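Local coordinates for putative cell wall hydrolase phosphatase-associated protein (Clostridioides difficile, PDB 7CFL), which is an autolysin of the NlpC/P60 (peptidase C40) family whose catalytic domain, the part described here, probably cleaves cell-wall peptides as a cysteine-type endopeptidase, at residues A[19-31]-A[107-119]. Numbering follows the deposited sequence.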
loop_
_atom_site.group_PDB
_atom_site.type_symbol
_atom_site.label_atom_id
_atom_site.label_comp_id
_atom_site.label_asym_id
_atom_site.label_seq_id
_atom_site.Cartn_x
_atom_site.Cartn_y
_atom_site.Cartn_z
ATOM N N SER A 19 -0.751 13.183 1.661
ATOM C CA SER A 19 0.269 14.197 2.045
ATOM C C SER A 19 1.085 13.691 3.236
ATOM O O SER A 19 2.295 13.907 3.217
ATOM C CB SER A 19 -0.318 15.553 2.300
ATOM O OG SER A 19 -1.345 15.485 3.264
ATOM N N PHE A 20 0.477 13.006 4.202
ATOM C CA PHE A 20 1.248 12.434 5.343
ATOM C C PHE A 20 2.199 11.353 4.811
ATOM O O PHE A 20 3.373 11.318 5.185
ATOM C CB PHE A 20 0.323 11.811 6.380
ATOM C CG PHE A 20 1.101 11.241 7.528
ATOM C CD1 PHE A 20 1.852 12.071 8.339
ATOM C CD2 PHE A 20 1.214 9.864 7.685
ATOM C CE1 PHE A 20 2.614 11.518 9.361
ATOM C CE2 PHE A 20 1.986 9.318 8.699
ATOM C CZ PHE A 20 2.676 10.152 9.539
ATOM N N ALA A 21 1.689 10.453 3.962
ATOM C CA ALA A 21 2.472 9.339 3.376
ATOM C C ALA A 21 3.688 9.899 2.645
ATOM O O ALA A 21 4.779 9.314 2.787
ATOM C CB ALA A 21 1.610 8.516 2.446
ATOM N N LYS A 22 3.536 11.019 1.934
ATOM C CA LYS A 22 4.662 11.597 1.146
ATOM C C LYS A 22 5.782 12.110 2.075
ATOM O O LYS A 22 6.948 12.087 1.621
ATOM C CB LYS A 22 4.159 12.659 0.173
ATOM C CG LYS A 22 3.377 12.078 -0.994
ATOM C CD LYS A 22 3.271 13.038 -2.147
ATOM C CE LYS A 22 2.314 12.526 -3.196
ATOM N NZ LYS A 22 1.953 13.562 -4.183
ATOM N N THR A 23 5.470 12.520 3.315
ATOM C CA THR A 23 6.496 12.993 4.296
ATOM C C THR A 23 7.439 11.835 4.636
ATOM O O THR A 23 8.561 12.117 5.120
ATOM C CB THR A 23 5.954 13.564 5.617
ATOM O OG1 THR A 23 5.332 12.578 6.445
ATOM C CG2 THR A 23 5.018 14.736 5.439
ATOM N N LEU A 24 7.014 10.587 4.435
ATOM C CA LEU A 24 7.805 9.386 4.793
ATOM C C LEU A 24 8.614 8.867 3.600
ATOM O O LEU A 24 9.236 7.786 3.753
ATOM C CB LEU A 24 6.871 8.317 5.358
ATOM C CG LEU A 24 5.998 8.721 6.545
ATOM C CD1 LEU A 24 5.012 7.624 6.874
ATOM C CD2 LEU A 24 6.837 9.029 7.778
ATOM N N LEU A 25 8.531 9.507 2.416
ATOM C CA LEU A 25 9.346 9.129 1.227
ATOM C C LEU A 25 10.808 9.002 1.651
ATOM O O LEU A 25 11.287 9.890 2.382
ATOM C CB LEU A 25 9.205 10.148 0.086
ATOM C CG LEU A 25 7.934 9.982 -0.756
ATOM C CD1 LEU A 25 7.631 11.234 -1.553
ATOM C CD2 LEU A 25 8.052 8.787 -1.684
ATOM N N GLY A 26 11.449 7.908 1.233
ATOM C CA GLY A 26 12.885 7.676 1.439
ATOM C C GLY A 26 13.152 6.921 2.726
ATOM O O GLY A 26 14.348 6.592 2.954
ATOM N N LYS A 27 12.129 6.685 3.567
ATOM C CA LYS A 27 12.337 6.013 4.884
ATOM C C LYS A 27 12.582 4.538 4.605
ATOM O O LYS A 27 11.975 3.973 3.702
ATOM C CB LYS A 27 11.173 6.265 5.838
ATOM C CG LYS A 27 11.039 7.730 6.263
ATOM C CD LYS A 27 10.450 7.935 7.618
ATOM C CE LYS A 27 11.492 8.314 8.639
ATOM N NZ LYS A 27 11.915 9.721 8.473
ATOM N N PRO A 28 13.516 3.872 5.314
ATOM C CA PRO A 28 13.960 2.531 4.921
ATOM C C PRO A 28 12.938 1.406 5.135
ATOM O O PRO A 28 12.142 1.486 6.074
ATOM C CB PRO A 28 15.190 2.297 5.821
ATOM C CG PRO A 28 14.866 3.112 7.039
ATOM C CD PRO A 28 14.255 4.376 6.486
ATOM N N TYR A 29 13.010 0.378 4.286
ATOM C CA TYR A 29 12.266 -0.903 4.427
ATOM C C TYR A 29 12.994 -1.778 5.454
ATOM O O TYR A 29 14.216 -2.032 5.299
ATOM C CB TYR A 29 12.149 -1.683 3.114
ATOM C CG TYR A 29 11.331 -2.946 3.235
ATOM C CD1 TYR A 29 11.886 -4.122 3.706
ATOM C CD2 TYR A 29 9.986 -2.973 2.883
ATOM C CE1 TYR A 29 11.131 -5.271 3.867
ATOM C CE2 TYR A 29 9.216 -4.123 3.019
ATOM C CZ TYR A 29 9.796 -5.288 3.488
ATOM O OH TYR A 29 9.061 -6.428 3.613
ATOM N N VAL A 30 12.250 -2.212 6.473
ATOM C CA VAL A 30 12.671 -3.230 7.467
ATOM C C VAL A 30 11.479 -4.160 7.693
ATOM O O VAL A 30 10.474 -3.685 8.217
ATOM C CB VAL A 30 13.160 -2.559 8.765
ATOM C CG1 VAL A 30 13.372 -3.579 9.871
ATOM C CG2 VAL A 30 14.426 -1.727 8.538
ATOM N N TRP A 31 11.603 -5.441 7.313
ATOM C CA TRP A 31 10.561 -6.465 7.586
ATOM C C TRP A 31 10.138 -6.425 9.066
ATOM O O TRP A 31 11.034 -6.412 9.964
ATOM C CB TRP A 31 10.951 -7.876 7.128
ATOM C CG TRP A 31 9.740 -8.747 7.030
ATOM C CD1 TRP A 31 8.938 -8.909 5.936
ATOM C CD2 TRP A 31 9.080 -9.418 8.114
ATOM N NE1 TRP A 31 7.885 -9.717 6.256
ATOM C CE2 TRP A 31 7.923 -10.020 7.588
ATOM C CE3 TRP A 31 9.356 -9.582 9.476
ATOM C CZ2 TRP A 31 7.076 -10.805 8.367
ATOM C CZ3 TRP A 31 8.510 -10.343 10.247
ATOM C CH2 TRP A 31 7.379 -10.938 9.704
ATOM N N ILE A 107 1.974 4.942 -3.457
ATOM C CA ILE A 107 3.102 5.076 -2.495
ATOM C C ILE A 107 3.158 3.793 -1.661
ATOM O O ILE A 107 2.125 3.320 -1.211
ATOM C CB ILE A 107 3.004 6.360 -1.667
ATOM C CG1 ILE A 107 4.258 6.571 -0.774
ATOM C CG2 ILE A 107 1.748 6.370 -0.820
ATOM C CD1 ILE A 107 4.412 8.006 -0.347
ATOM N N HIS A 108 4.373 3.308 -1.352
ATOM C CA HIS A 108 4.516 2.012 -0.648
ATOM C C HIS A 108 5.917 1.893 -0.076
ATOM O O HIS A 108 6.832 2.579 -0.553
ATOM C CB HIS A 108 4.170 0.804 -1.541
ATOM C CG HIS A 108 5.010 0.648 -2.759
ATOM N ND1 HIS A 108 5.486 -0.585 -3.180
ATOM C CD2 HIS A 108 5.522 1.552 -3.616
ATOM C CE1 HIS A 108 6.202 -0.427 -4.270
ATOM N NE2 HIS A 108 6.240 0.868 -4.558
ATOM N N ALA A 109 6.057 0.926 0.799
ATOM C CA ALA A 109 7.369 0.574 1.375
ATOM C C ALA A 109 7.894 -0.581 0.501
ATOM O O ALA A 109 7.435 -1.732 0.679
ATOM C CB ALA A 109 7.145 0.180 2.779
ATOM N N SER A 110 8.743 -0.294 -0.478
ATOM C CA SER A 110 9.135 -1.283 -1.508
ATOM C C SER A 110 10.272 -2.136 -0.954
ATOM O O SER A 110 11.329 -1.569 -0.643
ATOM C CB SER A 110 9.525 -0.633 -2.793
ATOM O OG SER A 110 10.236 -1.562 -3.586
ATOM N N SER A 111 10.105 -3.458 -0.943
ATOM C CA SER A 111 11.214 -4.416 -0.703
ATOM C C SER A 111 11.901 -4.807 -2.025
ATOM O O SER A 111 12.688 -5.771 -2.009
ATOM C CB SER A 111 10.714 -5.601 0.048
ATOM O OG SER A 111 9.948 -6.427 -0.801
ATOM N N GLY A 112 11.638 -4.087 -3.128
ATOM C CA GLY A 112 12.440 -4.138 -4.367
ATOM C C GLY A 112 13.816 -3.526 -4.157
ATOM O O GLY A 112 14.233 -3.381 -2.973
ATOM N N SER A 113 14.493 -3.146 -5.248
ATOM C CA SER A 113 15.891 -2.630 -5.244
ATOM C C SER A 113 16.027 -1.406 -4.326
ATOM O O SER A 113 17.111 -1.262 -3.726
ATOM C CB SER A 113 16.376 -2.322 -6.643
ATOM O OG SER A 113 15.519 -1.392 -7.287
ATOM N N SER A 114 14.981 -0.571 -4.193
ATOM C CA SER A 114 15.076 0.750 -3.504
ATOM C C SER A 114 15.011 0.610 -1.974
ATOM O O SER A 114 15.561 1.510 -1.281
ATOM C CB SER A 114 14.056 1.726 -4.025
ATOM O OG SER A 114 14.413 2.126 -5.336
ATOM N N LYS A 115 14.386 -0.454 -1.460
ATOM C CA LYS A 115 14.332 -0.777 -0.007
ATOM C C LYS A 115 13.979 0.478 0.797
ATOM O O LYS A 115 14.629 0.774 1.824
ATOM C CB LYS A 115 15.669 -1.394 0.426
ATOM C CG LYS A 115 15.861 -2.827 -0.033
ATOM C CD LYS A 115 14.717 -3.716 0.410
ATOM C CE LYS A 115 15.084 -5.170 0.576
ATOM N NZ LYS A 115 14.630 -5.668 1.895
ATOM N N LYS A 116 12.992 1.227 0.341
ATOM C CA LYS A 116 12.558 2.475 1.005
ATOM C C LYS A 116 11.136 2.795 0.544
ATOM O O LYS A 116 10.741 2.303 -0.519
ATOM C CB LYS A 116 13.512 3.625 0.667
ATOM C CG LYS A 116 13.578 3.990 -0.813
ATOM C CD LYS A 116 14.624 5.034 -1.201
ATOM C CE LYS A 116 15.965 4.856 -0.526
ATOM N NZ LYS A 116 17.015 5.666 -1.183
ATOM N N VAL A 117 10.448 3.636 1.300
ATOM C CA VAL A 117 9.149 4.239 0.888
ATOM C C VAL A 117 9.402 5.006 -0.411
ATOM O O VAL A 117 10.296 5.924 -0.463
ATOM C CB VAL A 117 8.558 5.146 1.974
ATOM C CG1 VAL A 117 7.283 5.819 1.507
ATOM C CG2 VAL A 117 8.323 4.399 3.273
ATOM N N THR A 118 8.630 4.673 -1.438
ATOM C CA THR A 118 8.863 5.188 -2.798
ATOM C C THR A 118 7.513 5.187 -3.503
ATOM O O THR A 118 6.512 4.711 -2.918
ATOM C CB THR A 118 9.889 4.359 -3.587
ATOM O OG1 THR A 118 10.225 5.085 -4.769
ATOM C CG2 THR A 118 9.403 2.983 -3.991
ATOM N N ILE A 119 7.552 5.669 -4.728
ATOM C CA ILE A 119 6.344 5.722 -5.600
ATOM C C ILE A 119 6.595 4.835 -6.822
ATOM O O ILE A 119 7.673 4.967 -7.460
ATOM C CB ILE A 119 6.028 7.185 -5.948
ATOM C CG1 ILE A 119 5.461 7.926 -4.732
ATOM C CG2 ILE A 119 5.075 7.257 -7.138
ATOM C CD1 ILE A 119 5.476 9.424 -4.870
#
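Over one face of the Tyr29 ring lies Ser111 CB, 3.6 Å from the ring centroid and 14° off the ring normal, a CH-pi contact over the centre of the ring. At the edge, near the ring plane, the carbonyl of Ala109 reaches in, its O 3.6 Å from Tyr29 CD2. Lys115 approaches obliquely: its chain, bent at chi2 and chi4, brings NZ to 3.6 Å from Tyr29 CD1. With CG anti to the backbone N (chi1 -177°), the Tyr29 ring is carried from the loop to Ala109 and Ser111.

Three backbone bonds join the loop Gly26-Tyr29 to Lys115 and Val117, in the link between strands 105-110 and 118-121. Gly26 N donates to Val117 O, and Val117 N returns a bond to Lys27 O at 2.9 Å, in the carbonyl plane. Tyr29 N points straight at Lys115 O (173°), yet from above the carbonyl plane rather than along a lone pair. The last two bonds flank the single bridge between Pro28 and Lys116.

Val117 brings CB to 3.3 Å from Leu24 O, with both methyls also close to that oxygen. Farther along, Ile107 CD1 lies 3.4 Å from Ala21 O, in helix 13-22, while Leu25 CD2 bridges to Ile119 CG1 at 4.1 Å. Phe44 of helix 41-53 touches Leu24, Ile107 and Val117.

Apolar packing and backbone pairing thus tie the loop to the sheet edge; the Tyr29 N bond and Ser111 over the face probably help to fix the Tyr29 ring. Its OH hydrogen-bonds a citrate, probably from the crystallisation liquor, to which Trp31 NE1 is a second donor; such molecules often mark pockets.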